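Local coordinates for Ras GTPase-activating-like protein IQGAP2 (Homo sapiens, PDB 4EZA) that probably binds phosphoinositides through an atypical C-terminal domain with a pseudo C2 fold, within a scaffold protein related to Ras GTPase-activating proteins, at residues A[89-94]-A[102-107]; A[63-66]-A[71-74]; A[37-42]-A[93-98]. All coordinates share one frame; numbering follows the deposited sequence.

Contact 1 (A[89-94]-A[102-107])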
loop_
_atom_site.group_PDB
_atom_site.type_symbol
_atom_site.label_atom_id
_atom_site.label_comp_id
_atom_site.label_asym_id
_atom_site.label_seq_id
_atom_site.Cartn_x
_atom_site.Cartn_y
_atom_site.Cartn_z
ATOM N N GLU A 89 -14.180 11.113 -6.061
ATOM C CA GLU A 89 -13.847 11.823 -7.280
ATOM C C GLU A 89 -13.487 10.908 -8.449
ATOM O O GLU A 89 -13.134 11.384 -9.531
ATOM C CB GLU A 89 -12.779 12.865 -6.987
ATOM C CG GLU A 89 -13.295 13.869 -5.967
ATOM C CD GLU A 89 -12.339 14.991 -5.646
ATOM O OE1 GLU A 89 -11.109 14.770 -5.614
ATOM O OE2 GLU A 89 -12.834 16.112 -5.390
ATOM N N GLY A 90 -13.627 9.605 -8.240
ATOM C CA GLY A 90 -13.447 8.614 -9.288
ATOM C C GLY A 90 -12.013 8.246 -9.580
ATOM O O GLY A 90 -11.733 7.662 -10.615
ATOM N N VAL A 91 -11.104 8.562 -8.656
ATOM C CA VAL A 91 -9.704 8.158 -8.785
ATOM C C VAL A 91 -9.604 6.700 -8.371
ATOM O O VAL A 91 -9.812 6.371 -7.200
ATOM C CB VAL A 91 -8.779 9.005 -7.860
ATOM C CG1 VAL A 91 -7.327 8.603 -8.019
ATOM C CG2 VAL A 91 -8.960 10.509 -8.135
ATOM N N ALA A 92 -9.330 5.828 -9.336
ATOM C CA ALA A 92 -9.285 4.385 -9.062
ATOM C C ALA A 92 -7.939 3.886 -8.529
ATOM O O ALA A 92 -7.884 2.874 -7.828
ATOM C CB ALA A 92 -9.664 3.615 -10.306
ATOM N N VAL A 93 -6.866 4.550 -8.933
ATOM C CA VAL A 93 -5.505 4.098 -8.633
ATOM C C VAL A 93 -4.603 5.249 -8.223
ATOM O O VAL A 93 -4.862 6.412 -8.553
ATOM C CB VAL A 93 -4.872 3.335 -9.843
ATOM C CG1 VAL A 93 -5.692 2.109 -10.228
ATOM C CG2 VAL A 93 -4.722 4.256 -11.036
ATOM N N MET A 94 -3.507 4.903 -7.547
ATOM C CA MET A 94 -2.577 5.899 -7.062
ATOM C C MET A 94 -1.199 5.303 -6.892
ATOM O O MET A 94 -1.063 4.103 -6.637
ATOM C CB MET A 94 -3.077 6.475 -5.742
ATOM C CG MET A 94 -3.186 5.483 -4.636
ATOM S SD MET A 94 -3.836 6.209 -3.132
ATOM C CE MET A 94 -2.741 7.494 -2.914
ATOM N N VAL A 102 -1.204 1.253 -6.726
ATOM C CA VAL A 102 -2.229 0.552 -5.943
ATOM C C VAL A 102 -3.637 0.979 -6.306
ATOM O O VAL A 102 -3.865 2.069 -6.851
ATOM C CB VAL A 102 -2.043 0.684 -4.396
ATOM C CG1 VAL A 102 -0.679 0.137 -3.959
ATOM C CG2 VAL A 102 -2.245 2.120 -3.932
ATOM N N ASN A 103 -4.594 0.107 -6.012
ATOM C CA ASN A 103 -6.020 0.397 -6.209
ATOM C C ASN A 103 -6.591 1.063 -4.946
ATOM O O ASN A 103 -6.494 0.500 -3.852
ATOM C CB ASN A 103 -6.748 -0.906 -6.568
ATOM C CG ASN A 103 -8.241 -0.698 -6.751
ATOM O OD1 ASN A 103 -8.987 -0.551 -5.778
ATOM N ND2 ASN A 103 -8.685 -0.612 -8.009
ATOM N N VAL A 104 -7.181 2.251 -5.109
ATOM C CA VAL A 104 -7.695 3.052 -3.984
ATOM C C VAL A 104 -8.760 2.316 -3.176
ATOM O O VAL A 104 -8.638 2.186 -1.943
ATOM C CB VAL A 104 -8.207 4.441 -4.471
ATOM C CG1 VAL A 104 -8.921 5.190 -3.339
ATOM C CG2 VAL A 104 -7.054 5.273 -5.008
ATOM N N ASN A 105 -9.783 1.802 -3.855
ATOM C CA ASN A 105 -10.869 1.130 -3.147
ATOM C C ASN A 105 -10.375 -0.038 -2.329
ATOM O O ASN A 105 -10.764 -0.194 -1.171
ATOM C CB ASN A 105 -11.993 0.702 -4.094
ATOM C CG ASN A 105 -12.885 1.877 -4.500
ATOM O OD1 ASN A 105 -12.713 3.018 -4.031
ATOM N ND2 ASN A 105 -13.852 1.599 -5.363
ATOM N N LEU A 106 -9.517 -0.860 -2.928
ATOM C CA LEU A 106 -9.032 -2.038 -2.225
ATOM C C LEU A 106 -8.014 -1.687 -1.146
ATOM O O LEU A 106 -7.931 -2.394 -0.139
ATOM C CB LEU A 106 -8.484 -3.075 -3.205
ATOM C CG LEU A 106 -9.561 -3.593 -4.160
ATOM C CD1 LEU A 106 -8.888 -4.549 -5.126
ATOM C CD2 LEU A 106 -10.692 -4.317 -3.427
ATOM N N LEU A 107 -7.280 -0.588 -1.342
ATOM C CA LEU A 107 -6.395 -0.080 -0.297
ATOM C C LEU A 107 -7.206 0.377 0.918
ATOM O O LEU A 107 -6.842 0.067 2.042
ATOM C CB LEU A 107 -5.517 1.039 -0.832
ATOM C CG LEU A 107 -4.554 1.622 0.200
ATOM C CD1 LEU A 107 -3.529 0.600 0.648
ATOM C CD2 LEU A 107 -3.941 2.860 -0.429
HETATM O O HOH W 1 -11.805 4.747 -6.367
#
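The base of the antiparallel hairpin of strands 93-97 and 100-103 is closed where Met-94 pairs with Val-102 and Val-93 with Asn-103, just before the chain enters helix 104-112. Met-94 and Val-102 form the hydrogen-bonded pair: Met-94 N donates to Val-102 O at 2.9 Å, and Val-102 N donates back to Met-94 O. Val-93 and Asn-103 are the non-hydrogen-bonded pair beside it, with Val-93 CA close against Val-102 O. Past the last bridge the backbone link continues into the helix, since Val-104 N donates to Ala-92 O at 2.9 Å.

On the face of Met-94 and Val-102, Met-94 CG lies 3.6 Å from Val-102 CG2. With chi1 at 62°, CG sits between the backbone N and the carbonyl carbon, and the chain runs on to place SD 3.8 Å from Val-104 CG2, the two side chains meeting at about a right angle. Leu-83 and Met-86 of helix 80-88 also touch Met-94, so its side chain lies against that helix as well as the start of helix 104-112 in this pseudo C2 domain. Asn-103 is the N-cap of helix 104-112: its OD1 accepts from Leu-106 N at 2.9 Å in the plane of the amide carbonyl. A water donates to both Val-91 O (2.7 Å) and Asn-105 OD1, bridging the loop after helix 80-88 to the first turn of the next helix.

Contact 2 (A[63-66]-A[71-74])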
loop_
_atom_site.group_PDB
_atom_site.type_symbol
_atom_site.label_atom_id
_atom_site.label_comp_id
_atom_site.label_asym_id
_atom_site.label_seq_id
_atom_site.Cartn_x
_atom_site.Cartn_y
_atom_site.Cartn_z
ATOM N N ASP A 63 0.414 4.406 8.702
ATOM C CA ASP A 63 1.825 4.489 8.401
ATOM C C ASP A 63 2.119 3.235 7.584
ATOM O O ASP A 63 1.952 2.129 8.095
ATOM C CB ASP A 63 2.571 4.477 9.751
ATOM C CG ASP A 63 4.036 4.782 9.646
ATOM O OD1 ASP A 63 4.615 4.790 8.542
ATOM O OD2 ASP A 63 4.629 4.992 10.730
ATOM N N VAL A 64 2.498 3.393 6.318
ATOM C CA VAL A 64 2.825 2.250 5.467
ATOM C C VAL A 64 4.304 2.265 5.133
ATOM O O VAL A 64 4.813 3.246 4.593
ATOM C CB VAL A 64 2.000 2.209 4.147
ATOM C CG1 VAL A 64 2.399 1.001 3.288
ATOM C CG2 VAL A 64 0.505 2.203 4.452
ATOM N N ARG A 65 4.992 1.169 5.453
ATOM C CA ARG A 65 6.431 1.038 5.153
ATOM C C ARG A 65 6.655 0.042 4.026
ATOM O O ARG A 65 6.040 -1.034 4.007
ATOM C CB ARG A 65 7.182 0.547 6.384
ATOM C CG ARG A 65 6.866 1.282 7.673
ATOM C CD ARG A 65 7.590 2.598 7.753
ATOM N NE ARG A 65 7.211 3.348 8.947
ATOM C CZ ARG A 65 7.892 3.344 10.089
ATOM N NH1 ARG A 65 9.003 2.630 10.209
ATOM N NH2 ARG A 65 7.461 4.062 11.118
ATOM N N SER A 66 7.511 0.414 3.077
ATOM C CA SER A 66 7.890 -0.446 1.959
ATOM C C SER A 66 9.260 -1.018 2.251
ATOM O O SER A 66 10.218 -0.261 2.472
ATOM C CB SER A 66 7.906 0.374 0.659
ATOM O OG SER A 66 8.335 -0.393 -0.460
ATOM N N VAL A 71 14.762 -4.682 4.275
ATOM C CA VAL A 71 15.296 -3.326 4.471
ATOM C C VAL A 71 14.182 -2.305 4.178
ATOM O O VAL A 71 13.559 -2.374 3.135
ATOM C CB VAL A 71 16.488 -3.074 3.514
ATOM C CG1 VAL A 71 17.064 -1.697 3.702
ATOM C CG2 VAL A 71 17.592 -4.126 3.710
ATOM N N GLU A 72 13.935 -1.368 5.088
ATOM C CA GLU A 72 12.978 -0.291 4.824
ATOM C C GLU A 72 13.495 0.667 3.756
ATOM O O GLU A 72 14.546 1.299 3.920
ATOM C CB GLU A 72 12.616 0.493 6.091
ATOM C CG GLU A 72 11.529 1.536 5.837
ATOM C CD GLU A 72 11.144 2.334 7.067
ATOM O OE1 GLU A 72 10.961 1.742 8.146
ATOM O OE2 GLU A 72 10.994 3.565 6.926
ATOM N N MET A 73 12.726 0.802 2.688
ATOM C CA MET A 73 13.116 1.644 1.553
ATOM C C MET A 73 12.362 2.970 1.516
ATOM O O MET A 73 12.932 4.015 1.144
ATOM C CB MET A 73 12.875 0.896 0.249
ATOM C CG MET A 73 13.632 -0.427 0.193
ATOM S SD MET A 73 15.426 -0.269 0.232
ATOM C CE MET A 73 15.780 0.569 -1.313
ATOM N N GLU A 74 11.085 2.923 1.888
ATOM C CA GLU A 74 10.230 4.103 1.872
ATOM C C GLU A 74 9.161 4.009 2.945
ATOM O O GLU A 74 8.825 2.928 3.411
ATOM C CB GLU A 74 9.559 4.247 0.501
ATOM C CG GLU A 74 10.235 5.247 -0.403
ATOM C CD GLU A 74 10.540 4.698 -1.779
ATOM O OE1 GLU A 74 9.617 4.178 -2.454
ATOM O OE2 GLU A 74 11.721 4.802 -2.195
HETATM O O HOH W 2 9.009 1.171 -2.608
#
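Arg-65 and Glu-72 join the two strands by a salt bridge, Arg-65 NH1 to Glu-72 OE1 at 3.0 Å. OE1 is met on its syn side, and the guanidinium and carboxylate planes stand 57° apart. Arg-65 also grips Asp-63 side-on within its own strand: its NE bonds to Asp-63 OD1 and its NH2 to Asp-63 OD2, both at 3.0 Å. All three nitrogens are thus engaged by two carboxylates, which probably restrains the group from turning. Bending of the Arg-65 chain at chi2 (-79°) also lays CD against the Glu-72 carboxylate, 3.5 Å from OE1. Replaced by an alanine, Arg-65 would lose its guanidinium, which is likely to leave Asp-63 and Glu-72 without the positive group they share.

In the backbone, Ser-66 N donates almost straight (172°) to Glu-74 O at 2.9 Å. Ser-66 O takes Met-73 N at 2.7 Å and, weakly, Glu-74 N at 3.4 Å. On the other side of the strands from the charged network, a water links Ser-66 OG to Glu-74 OE1, to which it donates. Ser-66 and Glu-74 approach each other there through their CB atoms, and Phe-97 of strand 93-97 packs on both. Two residues, Met-73 and Glu-74, stand across from the single Ser-66, which makes this a classic beta bulge, set in the antiparallel hairpin of strands 61-68 and 71-79 at the edge of the four-stranded sheet.

Contact 3 (A[37-42]-A[93-98])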
loop_
_atom_site.group_PDB
_atom_site.type_symbol
_atom_site.label_atom_id
_atom_site.label_comp_id
_atom_site.label_asym_id
_atom_site.label_seq_id
_atom_site.Cartn_x
_atom_site.Cartn_y
_atom_site.Cartn_z
ATOM N N ASP A 37 1.289 -2.838 -9.824
ATOM C CA ASP A 37 2.639 -3.086 -10.326
ATOM C C ASP A 37 3.666 -2.343 -9.500
ATOM O O ASP A 37 3.338 -1.402 -8.775
ATOM C CB ASP A 37 2.741 -2.653 -11.793
ATOM C CG ASP A 37 3.870 -3.354 -12.555
ATOM O OD1 ASP A 37 4.532 -4.286 -12.040
ATOM O OD2 ASP A 37 4.101 -2.959 -13.719
ATOM N N ILE A 38 4.912 -2.798 -9.606
ATOM C CA ILE A 38 6.070 -2.118 -9.025
ATOM C C ILE A 38 7.055 -1.896 -10.172
ATOM O O ILE A 38 7.522 -2.862 -10.786
ATOM C CB ILE A 38 6.749 -2.932 -7.913
ATOM C CG1 ILE A 38 5.786 -3.184 -6.745
ATOM C CG2 ILE A 38 8.004 -2.171 -7.407
ATOM C CD1 ILE A 38 6.286 -4.168 -5.714
ATOM N N ASP A 39 7.323 -0.622 -10.465
ATOM C CA ASP A 39 8.183 -0.261 -11.590
ATOM C C ASP A 39 9.556 -0.854 -11.363
ATOM O O ASP A 39 10.064 -0.846 -10.228
ATOM C CB ASP A 39 8.320 1.262 -11.713
ATOM C CG ASP A 39 7.000 1.971 -11.981
ATOM O OD1 ASP A 39 6.103 1.384 -12.617
ATOM O OD2 ASP A 39 6.881 3.154 -11.572
ATOM N N ASP A 40 10.145 -1.371 -12.446
ATOM C CA ASP A 40 11.516 -1.900 -12.463
ATOM C C ASP A 40 11.717 -3.217 -11.718
ATOM O O ASP A 40 12.839 -3.720 -11.664
ATOM C CB ASP A 40 12.517 -0.842 -11.963
ATOM C CG ASP A 40 12.590 0.363 -12.877
ATOM O OD1 ASP A 40 12.435 0.174 -14.103
ATOM O OD2 ASP A 40 12.832 1.489 -12.374
ATOM N N LEU A 41 10.654 -3.799 -11.164
ATOM C CA LEU A 41 10.779 -5.079 -10.478
ATOM C C LEU A 41 10.018 -6.159 -11.211
ATOM O O LEU A 41 8.814 -6.010 -11.453
ATOM C CB LEU A 41 10.257 -4.982 -9.045
ATOM C CG LEU A 41 10.427 -6.183 -8.119
ATOM C CD1 LEU A 41 11.900 -6.436 -7.828
ATOM C CD2 LEU A 41 9.671 -5.930 -6.848
ATOM N N GLN A 42 10.719 -7.236 -11.562
ATOM C CA GLN A 42 10.108 -8.386 -12.223
ATOM C C GLN A 42 9.045 -8.956 -11.312
ATOM O O GLN A 42 9.227 -9.033 -10.095
ATOM C CB GLN A 42 11.147 -9.466 -12.505
ATOM C CG GLN A 42 11.978 -9.228 -13.737
ATOM C CD GLN A 42 12.645 -10.501 -14.253
ATOM O OE1 GLN A 42 12.714 -11.520 -13.551
ATOM N NE2 GLN A 42 13.137 -10.447 -15.488
ATOM N N VAL A 93 -6.866 4.550 -8.933
ATOM C CA VAL A 93 -5.505 4.098 -8.633
ATOM C C VAL A 93 -4.603 5.249 -8.223
ATOM O O VAL A 93 -4.862 6.412 -8.553
ATOM C CB VAL A 93 -4.872 3.335 -9.843
ATOM C CG1 VAL A 93 -5.692 2.109 -10.228
ATOM C CG2 VAL A 93 -4.722 4.256 -11.036
ATOM N N MET A 94 -3.507 4.903 -7.547
ATOM C CA MET A 94 -2.577 5.899 -7.062
ATOM C C MET A 94 -1.199 5.303 -6.892
ATOM O O MET A 94 -1.063 4.103 -6.637
ATOM C CB MET A 94 -3.077 6.475 -5.742
ATOM C CG MET A 94 -3.186 5.483 -4.636
ATOM S SD MET A 94 -3.836 6.209 -3.132
ATOM C CE MET A 94 -2.741 7.494 -2.914
ATOM N N LYS A 95 -0.175 6.132 -7.053
ATOM C CA LYS A 95 1.208 5.724 -6.798
ATOM C C LYS A 95 1.507 5.960 -5.324
ATOM O O LYS A 95 1.893 7.067 -4.939
ATOM C CB LYS A 95 2.176 6.514 -7.685
ATOM C CG LYS A 95 2.058 6.202 -9.169
ATOM C CD LYS A 95 2.438 4.765 -9.510
ATOM C CE LYS A 95 3.937 4.553 -9.647
ATOM N NZ LYS A 95 4.522 4.929 -10.974
ATOM N N MET A 96 1.264 4.933 -4.503
ATOM C CA MET A 96 1.419 4.997 -3.051
ATOM C C MET A 96 2.885 5.233 -2.682
ATOM O O MET A 96 3.188 5.946 -1.704
ATOM C CB MET A 96 0.889 3.699 -2.428
ATOM C CG MET A 96 1.082 3.528 -0.925
ATOM S SD MET A 96 0.340 2.004 -0.330
ATOM C CE MET A 96 1.495 0.780 -0.908
ATOM N N PHE A 97 3.775 4.661 -3.483
ATOM C CA PHE A 97 5.189 5.004 -3.484
ATOM C C PHE A 97 5.573 5.322 -4.916
ATOM O O PHE A 97 4.802 5.063 -5.832
ATOM C CB PHE A 97 6.047 3.866 -2.934
ATOM C CG PHE A 97 5.758 3.539 -1.496
ATOM C CD1 PHE A 97 6.222 4.373 -0.475
ATOM C CD2 PHE A 97 5.020 2.419 -1.152
ATOM C CE1 PHE A 97 5.970 4.068 0.858
ATOM C CE2 PHE A 97 4.743 2.122 0.199
ATOM C CZ PHE A 97 5.232 2.951 1.194
ATOM N N ASP A 98 6.753 5.922 -5.109
ATOM C CA ASP A 98 7.179 6.369 -6.433
ATOM C C ASP A 98 7.001 5.292 -7.506
ATOM O O ASP A 98 6.587 5.595 -8.615
ATOM C CB ASP A 98 8.635 6.860 -6.405
ATOM C CG ASP A 98 8.749 8.367 -6.167
ATOM O OD1 ASP A 98 7.716 9.081 -6.201
ATOM O OD2 ASP A 98 9.893 8.845 -5.962
#
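Asp-39 and Lys-95 meet nearly at right angles: the bond from CA to CB of the aspartate heads toward the 93-98 segment, and the end of the lysine chain comes to meet its carboxylate. The salt bridge is made by one oxygen, Asp-39 OD2, which lies 3.0 Å from Lys-95 NZ. The ammonium comes to the syn side of OD2, 16° out of the carboxylate plane. Lys-95 CE follows at 3.8 Å from the same Asp-39 OD2. The contact is a small one at the surface, burying 67 Å² in all.

The lysine does not reach across in a straight line. Its chain is bent at chi2, chi3 and chi4, the last at -82°, and this repeated folding brings NZ nearer to Asp-39, although its CB bond leaves the strand without pointing at that residue.

Lys-95 lies on strand 93-97 and Asp-39 just beyond strand 35-38, the two outer strands of the three-stranded antiparallel sheet of this pseudo C2 domain, in which strand 100-103 runs between them. The ion pair therefore spans the middle strand, from just past one outer strand to the other. Lys-99 and Lys-101 lie close by: Lys-99 touches the Asp-39 side chain and is joined to its backbone, while Lys-101 touches Lys-95. Asp-39 probably offsets part of the positive charge of the lysines around it.

Asp-39 stands within a type II turn running from Ile-38 to Leu-41, closed by a bond from Leu-41 N to Ile-38 O at 3.3 Å. On the other segment the chain changes direction at Met-96 and moves on to Asp-98, whose backbone O comes within 3.8 Å of Asp-39 OD2.

Contacts 1 and 3 share Val-93 and Met-94 and both use strand 93-97: contact 1 pairs its start with strand 100-103, and contact 3 ties its middle, at Lys-95, across that strand to the turn after 35-38. Their centres are 13 Å apart, and Met-96 joins them by packing its CE 3.8 Å from Val-102 CG1. Contact 2 belongs to the other, four-stranded sheet and is nested within the loop that contact 3 closes. Phe-97 connects these two, with CE2 3.6 Å from Ser-66 CB and CD1 3.5 Å from Glu-74 CB. Contacts 1 and 2 do not touch: their centres lie 20 Å apart, on opposite sides of the chain's centre.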